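Local coordinates for flagellar biosynthesis protein FlhA (Bacillus subtilis, PDB 3MIX), which takes part in exporting flagellar proteins through the type III secretion system, its cytosolic domain acting as an adaptor for delivery of late flagellar building blocks, at residues 47-52 against 89-94; 55-60 against 100-105; 106-111 against 180-185. All coordinates share one frame; numbering follows the deposited sequence.

Contact 1. Residues 47-52 against 89-94; sequences DPIEFE and PVVRIR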
loop_
_atom_site.group_PDB
_atom_site.type_symbol
_atom_site.label_atom_id
_atom_site.label_comp_id
_atom_site.label_asym_id
_atom_site.label_seq_id
_atom_site.Cartn_x
_atom_site.Cartn_y
_atom_site.Cartn_z
ATOM N N ASP A 47 -1.655 3.404 -18.510
ATOM C CA ASP A 47 -2.626 2.550 -17.841
ATOM C C ASP A 47 -2.234 2.287 -16.380
ATOM O O ASP A 47 -1.082 2.015 -16.083
ATOM C CB ASP A 47 -2.788 1.225 -18.580
ATOM C CG ASP A 47 -3.100 1.405 -20.045
ATOM O OD1 ASP A 47 -2.165 1.665 -20.828
ATOM O OD2 ASP A 47 -4.276 1.268 -20.426
ATOM N N PRO A 48 -3.201 2.357 -15.467
ATOM C CA PRO A 48 -2.850 2.140 -14.058
ATOM C C PRO A 48 -2.249 0.768 -13.771
ATOM O O PRO A 48 -1.330 0.680 -12.952
ATOM C CB PRO A 48 -4.176 2.325 -13.296
ATOM C CG PRO A 48 -5.221 2.565 -14.279
ATOM C CD PRO A 48 -4.652 2.496 -15.691
ATOM N N ILE A 49 -2.738 -0.286 -14.439
ATOM C CA ILE A 49 -2.254 -1.641 -14.199
ATOM C C ILE A 49 -2.162 -2.420 -15.495
ATOM O O ILE A 49 -3.148 -2.537 -16.227
ATOM C CB ILE A 49 -3.184 -2.482 -13.246
ATOM C CG1 ILE A 49 -3.580 -1.722 -11.968
ATOM C CG2 ILE A 49 -2.522 -3.848 -12.918
ATOM C CD1 ILE A 49 -4.523 -2.538 -11.023
ATOM N N GLU A 50 -0.978 -2.962 -15.766
ATOM C CA GLU A 50 -0.758 -3.716 -16.971
ATOM C C GLU A 50 -0.164 -5.058 -16.616
ATOM O O GLU A 50 0.828 -5.132 -15.886
ATOM C CB GLU A 50 0.238 -3.001 -17.908
ATOM C CG GLU A 50 -0.145 -1.614 -18.330
ATOM C CD GLU A 50 1.000 -0.935 -19.074
ATOM O OE1 GLU A 50 1.195 -1.266 -20.253
ATOM O OE2 GLU A 50 1.710 -0.091 -18.474
ATOM N N PHE A 51 -0.757 -6.107 -17.170
ATOM C CA PHE A 51 -0.233 -7.448 -17.063
ATOM C C PHE A 51 0.145 -7.909 -18.466
ATOM O O PHE A 51 -0.708 -7.988 -19.358
ATOM C CB PHE A 51 -1.273 -8.383 -16.445
ATOM C CG PHE A 51 -0.800 -9.798 -16.283
ATOM C CD1 PHE A 51 -0.050 -10.174 -15.172
ATOM C CD2 PHE A 51 -1.105 -10.755 -17.233
ATOM C CE1 PHE A 51 0.387 -11.473 -15.017
ATOM C CE2 PHE A 51 -0.661 -12.070 -17.081
ATOM C CZ PHE A 51 0.077 -12.424 -15.977
ATOM N N GLU A 52 1.439 -8.183 -18.632
ATOM C CA GLU A 52 2.044 -8.568 -19.887
ATOM C C GLU A 52 2.642 -9.961 -19.807
ATOM O O GLU A 52 3.259 -10.329 -18.804
ATOM C CB GLU A 52 3.147 -7.582 -20.254
ATOM C CG GLU A 52 2.639 -6.176 -20.517
ATOM C CD GLU A 52 3.726 -5.241 -21.017
ATOM O OE1 GLU A 52 4.889 -5.680 -21.180
ATOM O OE2 GLU A 52 3.414 -4.045 -21.242
ATOM N N PRO A 89 -8.713 -0.483 -10.556
ATOM C CA PRO A 89 -9.227 -0.208 -11.893
ATOM C C PRO A 89 -9.037 -1.416 -12.809
ATOM O O PRO A 89 -8.453 -2.446 -12.425
ATOM C CB PRO A 89 -8.369 0.976 -12.365
ATOM C CG PRO A 89 -7.017 0.762 -11.611
ATOM C CD PRO A 89 -7.433 0.205 -10.267
ATOM N N VAL A 90 -9.595 -1.274 -14.004
ATOM C CA VAL A 90 -9.432 -2.188 -15.114
ATOM C C VAL A 90 -7.957 -2.562 -15.282
ATOM O O VAL A 90 -7.084 -1.681 -15.277
ATOM C CB VAL A 90 -9.989 -1.501 -16.395
ATOM C CG1 VAL A 90 -9.644 -2.269 -17.676
ATOM C CG2 VAL A 90 -11.479 -1.388 -16.281
ATOM N N VAL A 91 -7.687 -3.861 -15.432
ATOM C CA VAL A 91 -6.337 -4.328 -15.755
ATOM C C VAL A 91 -6.160 -4.469 -17.263
ATOM O O VAL A 91 -7.002 -5.050 -17.951
ATOM C CB VAL A 91 -5.942 -5.657 -15.053
ATOM C CG1 VAL A 91 -4.519 -6.013 -15.428
ATOM C CG2 VAL A 91 -6.058 -5.516 -13.510
ATOM N N ARG A 92 -5.073 -3.909 -17.767
ATOM C CA ARG A 92 -4.778 -4.015 -19.176
ATOM C C ARG A 92 -3.974 -5.298 -19.404
ATOM O O ARG A 92 -2.958 -5.544 -18.753
ATOM C CB ARG A 92 -4.016 -2.775 -19.645
ATOM C CG ARG A 92 -4.279 -2.404 -21.081
ATOM C CD ARG A 92 -3.133 -2.796 -21.987
ATOM N NE ARG A 92 -2.206 -1.690 -22.210
ATOM C CZ ARG A 92 -2.030 -1.067 -23.377
ATOM N NH1 ARG A 92 -2.719 -1.440 -24.452
ATOM N NH2 ARG A 92 -1.164 -0.062 -23.470
ATOM N N ILE A 93 -4.451 -6.117 -20.326
ATOM C CA ILE A 93 -3.836 -7.413 -20.591
ATOM C C ILE A 93 -3.278 -7.503 -22.038
ATOM O O ILE A 93 -4.035 -7.433 -23.003
ATOM C CB ILE A 93 -4.849 -8.526 -20.220
ATOM C CG1 ILE A 93 -5.078 -8.506 -18.690
ATOM C CG2 ILE A 93 -4.419 -9.906 -20.740
ATOM C CD1 ILE A 93 -6.387 -9.114 -18.250
ATOM N N ARG A 94 -1.954 -7.639 -22.161
ATOM C CA ARG A 94 -1.253 -7.680 -23.462
ATOM C C ARG A 94 -0.283 -8.846 -23.571
ATOM O O ARG A 94 0.577 -9.023 -22.703
ATOM C CB ARG A 94 -0.377 -6.441 -23.659
ATOM C CG ARG A 94 -1.066 -5.152 -23.974
ATOM C CD ARG A 94 -0.167 -4.245 -24.837
ATOM N NE ARG A 94 1.107 -3.895 -24.196
ATOM C CZ ARG A 94 2.309 -4.012 -24.767
ATOM N NH1 ARG A 94 2.430 -4.470 -26.017
ATOM N NH2 ARG A 94 3.395 -3.661 -24.089
HETATM O O HOH W 1 -4.973 -0.621 -16.418
#
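E52 and R94 run alongside each other in the same direction, NH2 of R94 2.9 Å from OE2 of E52 in a hydrogen-bonded salt bridge. Their planes stand 83° apart, and NH2 arrives from above the carboxylate. OE1 of E52 accepts from N96, so a leucine in place of E52 would probably leave both NH2 of R94 and the amide of N96 without an acceptor here. R92 projects on the same sheet face as E52 and R94; D47, from the loop before the strand, forms a salt bridge with it, OD1 3.3 Å from NH2 and OD2 over one guanidinium face. E50, alongside R92, adds a long salt bridge from OE1 to NE (3.9 Å), although its stronger partner is H45. The backbones pair in parallel, edge strand 92-95 against strand 49-53 of a mixed four-stranded sheet, with R92 N bound to I49 O and F51 N to R92 O. On the other, apolar face I49 CG2, anti to its backbone N, meets V91 CG1 at 3.9 Å, while the F51 ring leads off to helix 170-189. The P48 and P89 rings overlap while heading opposite ways, CB of P48 3.7 Å from CG of P89.

Contact 2. Residues 55-60 against 100-105; sequences YGLIPL and QPNEYR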
loop_
_atom_site.group_PDB
_atom_site.type_symbol
_atom_site.label_atom_id
_atom_site.label_comp_id
_atom_site.label_asym_id
_atom_site.label_seq_id
_atom_site.Cartn_x
_atom_site.Cartn_y
_atom_site.Cartn_z
ATOM N N TYR A 55 4.085 -15.597 -25.290
ATOM C CA TYR A 55 3.084 -16.346 -26.049
ATOM C C TYR A 55 2.684 -17.663 -25.395
ATOM O O TYR A 55 1.568 -18.143 -25.603
ATOM C CB TYR A 55 3.518 -16.547 -27.508
ATOM C CG TYR A 55 4.664 -17.524 -27.724
ATOM C CD1 TYR A 55 4.446 -18.905 -27.694
ATOM C CD2 TYR A 55 5.961 -17.065 -27.971
ATOM C CE1 TYR A 55 5.490 -19.800 -27.888
ATOM C CE2 TYR A 55 7.014 -17.956 -28.173
ATOM C CZ TYR A 55 6.773 -19.324 -28.130
ATOM O OH TYR A 55 7.810 -20.220 -28.333
ATOM N N GLY A 56 3.587 -18.236 -24.600
ATOM C CA GLY A 56 3.283 -19.442 -23.831
ATOM C C GLY A 56 2.159 -19.267 -22.821
ATOM O O GLY A 56 1.526 -20.242 -22.420
ATOM N N LEU A 57 1.903 -18.025 -22.410
ATOM C CA LEU A 57 0.891 -17.760 -21.388
ATOM C C LEU A 57 -0.466 -17.338 -21.972
ATOM O O LEU A 57 -1.330 -16.839 -21.255
ATOM C CB LEU A 57 1.414 -16.748 -20.349
ATOM C CG LEU A 57 2.763 -17.069 -19.675
ATOM C CD1 LEU A 57 3.007 -16.146 -18.492
ATOM C CD2 LEU A 57 2.872 -18.529 -19.229
ATOM N N ILE A 58 -0.642 -17.556 -23.276
ATOM C CA ILE A 58 -1.908 -17.267 -23.963
ATOM C C ILE A 58 -3.095 -18.123 -23.465
ATOM O O ILE A 58 -4.193 -17.588 -23.304
ATOM C CB ILE A 58 -1.761 -17.323 -25.520
ATOM C CG1 ILE A 58 -1.046 -16.062 -26.020
ATOM C CG2 ILE A 58 -3.122 -17.463 -26.208
ATOM C CD1 ILE A 58 -0.741 -16.033 -27.509
ATOM N N PRO A 59 -2.883 -19.438 -23.209
ATOM C CA PRO A 59 -4.011 -20.257 -22.731
ATOM C C PRO A 59 -4.695 -19.736 -21.458
ATOM O O PRO A 59 -5.925 -19.752 -21.385
ATOM C CB PRO A 59 -3.371 -21.629 -22.477
ATOM C CG PRO A 59 -2.222 -21.675 -23.407
ATOM C CD PRO A 59 -1.681 -20.266 -23.431
ATOM N N LEU A 60 -3.921 -19.274 -20.478
ATOM C CA LEU A 60 -4.532 -18.722 -19.263
ATOM C C LEU A 60 -5.181 -17.358 -19.479
ATOM O O LEU A 60 -6.167 -17.041 -18.830
ATOM C CB LEU A 60 -3.581 -18.704 -18.059
ATOM C CG LEU A 60 -2.497 -17.649 -17.879
ATOM C CD1 LEU A 60 -2.499 -17.151 -16.454
ATOM C CD2 LEU A 60 -1.159 -18.253 -18.224
ATOM N N GLN A 100 9.892 -13.877 -22.745
ATOM C CA GLN A 100 10.048 -15.305 -22.959
ATOM C C GLN A 100 8.677 -15.979 -22.988
ATOM O O GLN A 100 7.741 -15.486 -22.364
ATOM C CB GLN A 100 10.925 -15.913 -21.858
ATOM C CG GLN A 100 12.414 -15.535 -21.955
ATOM C CD GLN A 100 13.146 -16.223 -23.108
ATOM O OE1 GLN A 100 12.919 -17.400 -23.398
ATOM N NE2 GLN A 100 14.045 -15.484 -23.760
ATOM N N PRO A 101 8.551 -17.099 -23.728
ATOM C CA PRO A 101 7.286 -17.824 -23.827
ATOM C C PRO A 101 6.517 -17.902 -22.507
ATOM O O PRO A 101 5.341 -17.544 -22.461
ATOM C CB PRO A 101 7.719 -19.232 -24.279
ATOM C CG PRO A 101 9.227 -19.156 -24.529
ATOM C CD PRO A 101 9.578 -17.710 -24.591
ATOM N N ASN A 102 7.193 -18.346 -21.449
ATOM C CA ASN A 102 6.575 -18.569 -20.148
ATOM C C ASN A 102 6.557 -17.336 -19.230
ATOM O O ASN A 102 6.117 -17.423 -18.089
ATOM C CB ASN A 102 7.275 -19.727 -19.429
ATOM C CG ASN A 102 7.027 -21.073 -20.093
ATOM O OD1 ASN A 102 5.905 -21.393 -20.495
ATOM N ND2 ASN A 102 8.075 -21.877 -20.189
ATOM N N GLU A 103 7.026 -16.199 -19.726
ATOM C CA GLU A 103 7.227 -15.022 -18.881
ATOM C C GLU A 103 5.992 -14.135 -18.736
ATOM O O GLU A 103 5.303 -13.852 -19.718
ATOM C CB GLU A 103 8.385 -14.174 -19.408
ATOM C CG GLU A 103 9.258 -13.601 -18.314
ATOM C CD GLU A 103 10.361 -14.564 -17.889
ATOM O OE1 GLU A 103 10.050 -15.588 -17.233
ATOM O OE2 GLU A 103 11.542 -14.292 -18.212
ATOM N N TYR A 104 5.723 -13.702 -17.508
ATOM C CA TYR A 104 4.762 -12.635 -17.289
ATOM C C TYR A 104 5.408 -11.462 -16.574
ATOM O O TYR A 104 6.423 -11.615 -15.889
ATOM C CB TYR A 104 3.518 -13.121 -16.535
ATOM C CG TYR A 104 3.762 -13.482 -15.089
ATOM C CD1 TYR A 104 3.747 -12.498 -14.094
ATOM C CD2 TYR A 104 3.992 -14.805 -14.710
ATOM C CE1 TYR A 104 3.967 -12.822 -12.761
ATOM C CE2 TYR A 104 4.212 -15.143 -13.381
ATOM C CZ TYR A 104 4.194 -14.141 -12.408
ATOM O OH TYR A 104 4.409 -14.455 -11.090
ATOM N N ARG A 105 4.784 -10.302 -16.727
ATOM C CA ARG A 105 5.263 -9.054 -16.162
ATOM C C ARG A 105 4.076 -8.200 -15.682
ATOM O O ARG A 105 3.043 -8.139 -16.349
ATOM C CB ARG A 105 6.033 -8.319 -17.245
ATOM C CG ARG A 105 6.948 -7.237 -16.768
ATOM C CD ARG A 105 7.653 -6.621 -17.967
ATOM N NE ARG A 105 8.081 -5.248 -17.700
ATOM C CZ ARG A 105 8.208 -4.305 -18.634
ATOM N NH1 ARG A 105 7.914 -4.574 -19.907
ATOM N NH2 ARG A 105 8.613 -3.082 -18.292
#
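L57 lays its side chain against the turn that carries Q100 to E103, and its branches account for much of the contact. Its CB is directed at the turn. CG lies anti to the carbonyl carbon (chi1 -53°), and there it sits 3.7 Å from O of N102. At the fork the two methyls part. CD2 packs against the backbone of N102, 3.8 Å from CA, whereas CD1 reaches further along, 3.4 Å from O of N102 and 3.5 Å from O of E103. CD1 also ends 3.6 Å from CB of Y104, at the edge of that ring, whose hydroxyl is engaged by H177 further off. The leucine thus packs on peptide carbonyls as much as on carbon. The turn is type I, closed by E103 N to Q100 O, and it leads into strand 103-108; across the contact, L57 is at the N-cap position of helix 58-62, which follows strand 49-53. One backbone bond joins the pieces, from G56 N to O of P101, short at 2.9 Å but weak because the N-H points well aside (117°). Glycine suits the place, since a CB would collide with that same oxygen and press on OD1 of N102. Beside it, Y55 and P101 run alongside each other in a CH-pi contact, CB of P101 standing over one face of the phenol, 4.2 Å from its centroid and offset toward the rim.

Contact 3. Residues 106-111 against 180-185; sequences LKIKGN and EKIKQH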
loop_
_atom_site.group_PDB
_atom_site.type_symbol
_atom_site.label_atom_id
_atom_site.label_comp_id
_atom_site.label_asym_id
_atom_site.label_seq_id
_atom_site.Cartn_x
_atom_site.Cartn_y
_atom_site.Cartn_z
ATOM N N LEU A 106 4.215 -7.563 -14.520
ATOM C CA LEU A 106 3.184 -6.659 -13.991
ATOM C C LEU A 106 3.706 -5.240 -13.838
ATOM O O LEU A 106 4.772 -5.014 -13.267
ATOM C CB LEU A 106 2.630 -7.149 -12.646
ATOM C CG LEU A 106 1.412 -6.363 -12.111
ATOM C CD1 LEU A 106 0.111 -6.724 -12.863
ATOM C CD2 LEU A 106 1.239 -6.571 -10.630
ATOM N N LYS A 107 2.945 -4.288 -14.352
ATOM C CA LYS A 107 3.292 -2.880 -14.234
ATOM C C LYS A 107 2.189 -2.148 -13.507
ATOM O O LYS A 107 1.014 -2.457 -13.677
ATOM C CB LYS A 107 3.532 -2.250 -15.610
ATOM C CG LYS A 107 4.535 -3.028 -16.469
ATOM C CD LYS A 107 4.615 -2.525 -17.924
ATOM C CE LYS A 107 5.381 -1.197 -18.024
ATOM N NZ LYS A 107 6.042 -1.009 -19.359
ATOM N N ILE A 108 2.577 -1.191 -12.678
ATOM C CA ILE A 108 1.626 -0.338 -11.990
ATOM C C ILE A 108 1.998 1.115 -12.230
ATOM O O ILE A 108 3.089 1.553 -11.885
ATOM C CB ILE A 108 1.528 -0.686 -10.469
ATOM C CG1 ILE A 108 0.734 -1.998 -10.285
ATOM C CG2 ILE A 108 0.895 0.486 -9.674
ATOM C CD1 ILE A 108 0.786 -2.575 -8.898
ATOM N N LYS A 109 1.099 1.852 -12.860
ATOM C CA LYS A 109 1.297 3.279 -13.069
ATOM C C LYS A 109 2.575 3.501 -13.897
ATOM O O LYS A 109 3.332 4.441 -13.656
ATOM C CB LYS A 109 1.377 3.985 -11.707
ATOM C CG LYS A 109 0.399 5.127 -11.494
ATOM C CD LYS A 109 -1.058 4.672 -11.401
ATOM C CE LYS A 109 -1.986 5.902 -11.279
ATOM N NZ LYS A 109 -3.457 5.576 -11.026
ATOM N N GLY A 110 2.820 2.611 -14.858
ATOM C CA GLY A 110 3.957 2.748 -15.769
ATOM C C GLY A 110 5.223 2.022 -15.365
ATOM O O GLY A 110 6.116 1.891 -16.173
ATOM N N ASN A 111 5.317 1.545 -14.122
ATOM C CA ASN A 111 6.549 0.886 -13.658
ATOM C C ASN A 111 6.398 -0.610 -13.475
ATOM O O ASN A 111 5.397 -1.076 -12.933
ATOM C CB ASN A 111 7.021 1.469 -12.323
ATOM C CG ASN A 111 7.070 2.977 -12.317
ATOM O OD1 ASN A 111 7.797 3.592 -13.098
ATOM N ND2 ASN A 111 6.304 3.589 -11.413
ATOM N N GLU A 180 -0.526 -9.676 -4.063
ATOM C CA GLU A 180 0.531 -9.202 -3.176
ATOM C C GLU A 180 1.204 -7.955 -3.726
ATOM O O GLU A 180 1.557 -7.065 -2.967
ATOM C CB GLU A 180 1.580 -10.289 -2.921
ATOM C CG GLU A 180 1.079 -11.508 -2.121
ATOM C CD GLU A 180 0.430 -11.161 -0.778
ATOM O OE1 GLU A 180 1.003 -10.353 -0.013
ATOM O OE2 GLU A 180 -0.650 -11.734 -0.475
ATOM N N LYS A 181 1.395 -7.887 -5.038
ATOM C CA LYS A 181 2.040 -6.701 -5.623
ATOM C C LYS A 181 1.152 -5.490 -5.608
ATOM O O LYS A 181 1.625 -4.391 -5.364
ATOM C CB LYS A 181 2.586 -6.952 -7.029
ATOM C CG LYS A 181 4.110 -6.954 -7.051
ATOM C CD LYS A 181 4.693 -8.168 -6.397
ATOM C CE LYS A 181 5.840 -7.807 -5.444
ATOM N NZ LYS A 181 6.795 -6.793 -5.999
ATOM N N ILE A 182 -0.133 -5.692 -5.854
ATOM C CA ILE A 182 -1.102 -4.609 -5.759
ATOM C C ILE A 182 -1.172 -4.081 -4.328
ATOM O O ILE A 182 -1.271 -2.861 -4.110
ATOM C CB ILE A 182 -2.479 -5.038 -6.298
ATOM C CG1 ILE A 182 -2.386 -5.219 -7.824
ATOM C CG2 ILE A 182 -3.527 -4.000 -5.990
ATOM C CD1 ILE A 182 -3.630 -5.810 -8.455
ATOM N N LYS A 183 -1.088 -4.997 -3.362
ATOM C CA LYS A 183 -1.105 -4.626 -1.944
ATOM C C LYS A 183 0.110 -3.777 -1.600
ATOM O O LYS A 183 -0.018 -2.786 -0.899
ATOM C CB LYS A 183 -1.177 -5.865 -1.043
ATOM C CG LYS A 183 -2.597 -6.422 -0.924
ATOM C CD LYS A 183 -2.612 -7.810 -0.322
ATOM C CE LYS A 183 -2.133 -7.792 1.112
ATOM N NZ LYS A 183 -2.172 -9.161 1.714
ATOM N N GLN A 184 1.267 -4.138 -2.144
ATOM C CA GLN A 184 2.480 -3.391 -1.872
ATOM C C GLN A 184 2.420 -1.983 -2.491
ATOM O O GLN A 184 3.113 -1.073 -2.025
ATOM C CB GLN A 184 3.700 -4.164 -2.389
ATOM C CG GLN A 184 5.065 -3.485 -2.151
ATOM C CD GLN A 184 6.250 -4.230 -2.781
ATOM O OE1 GLN A 184 7.331 -3.654 -2.968
ATOM N NE2 GLN A 184 6.052 -5.511 -3.116
ATOM N N HIS A 185 1.610 -1.821 -3.549
ATOM C CA HIS A 185 1.559 -0.572 -4.299
ATOM C C HIS A 185 0.186 0.102 -4.274
ATOM O O HIS A 185 -0.046 1.028 -5.050
ATOM C CB HIS A 185 2.028 -0.805 -5.754
ATOM C CG HIS A 185 3.469 -1.216 -5.859
ATOM N ND1 HIS A 185 4.506 -0.307 -5.828
ATOM C CD2 HIS A 185 4.048 -2.442 -5.950
ATOM C CE1 HIS A 185 5.658 -0.951 -5.905
ATOM N NE2 HIS A 185 5.408 -2.246 -5.983
#
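I108 and L106 project from the end of strand 103-108 onto helix 170-189, and the contact they make is almost wholly apolar. CD1 of I108 does most of the touching: it rests 3.8 Å from CB of H185, reaches CG1 of I182 at 4.3 Å, and lies 4.1 Å from the backbone O of K181. CD1 thereby sits against one turn of the helix. L106 works one turn earlier; with CG anti to the backbone N (chi1 -172°), its CD2 meets CB of K181 at 3.9 Å, the two side chains overlapping while they head opposite ways. Strand and helix run within 20° of parallel, their short axes approaching to 10.1 Å, which puts these two same-face residues of the strand opposite successive turns of the helix.

The hydrogen bonds stay within each element or lead outward. N111 N binds O of I108 at 3.2 Å, closing the type I' turn of a two-residue beta hairpin between strands 103-108 and 111-117, and I108 N returns a bond to O of N111; the backbone angles of G110 call for glycine. From the helix, the bent chain of K181 carries NZ to the carbonyl of V113 on the hairpin's second strand, and ND1 of H185 bonds to E188.

K181 and H185 therefore touch mainly through CB, while NZ and ND1 find partners beyond the contact. Since the touching atoms are carbons and one backbone oxygen, van der Waals packing and burial of apolar surface, rather than directed bonding, probably hold the strand end against the helix.

Contact 3 lies deepest, its centre about 9 Å from the chain's centre, against about 18 Å for contact 1 and 27 Å for contact 2; the latter two are partly buried. All three bear on one mixed sheet. Contacts 2 and 3 use opposite ends of strand 103-108, whose antiparallel neighbour, strand 49-53, belongs to contact 1. Backbone bonds from E50 to K107 and from P48 to K109 tie contact 1 to contact 3, while F51 packs on Y104 of contact 2. Chemistry follows place: strand pairing and ion pairs at the sheet's edge, methyl-on-carbonyl packing at the outlying turn, and mainly hydrocarbon packing where the sheet meets helix 170-189.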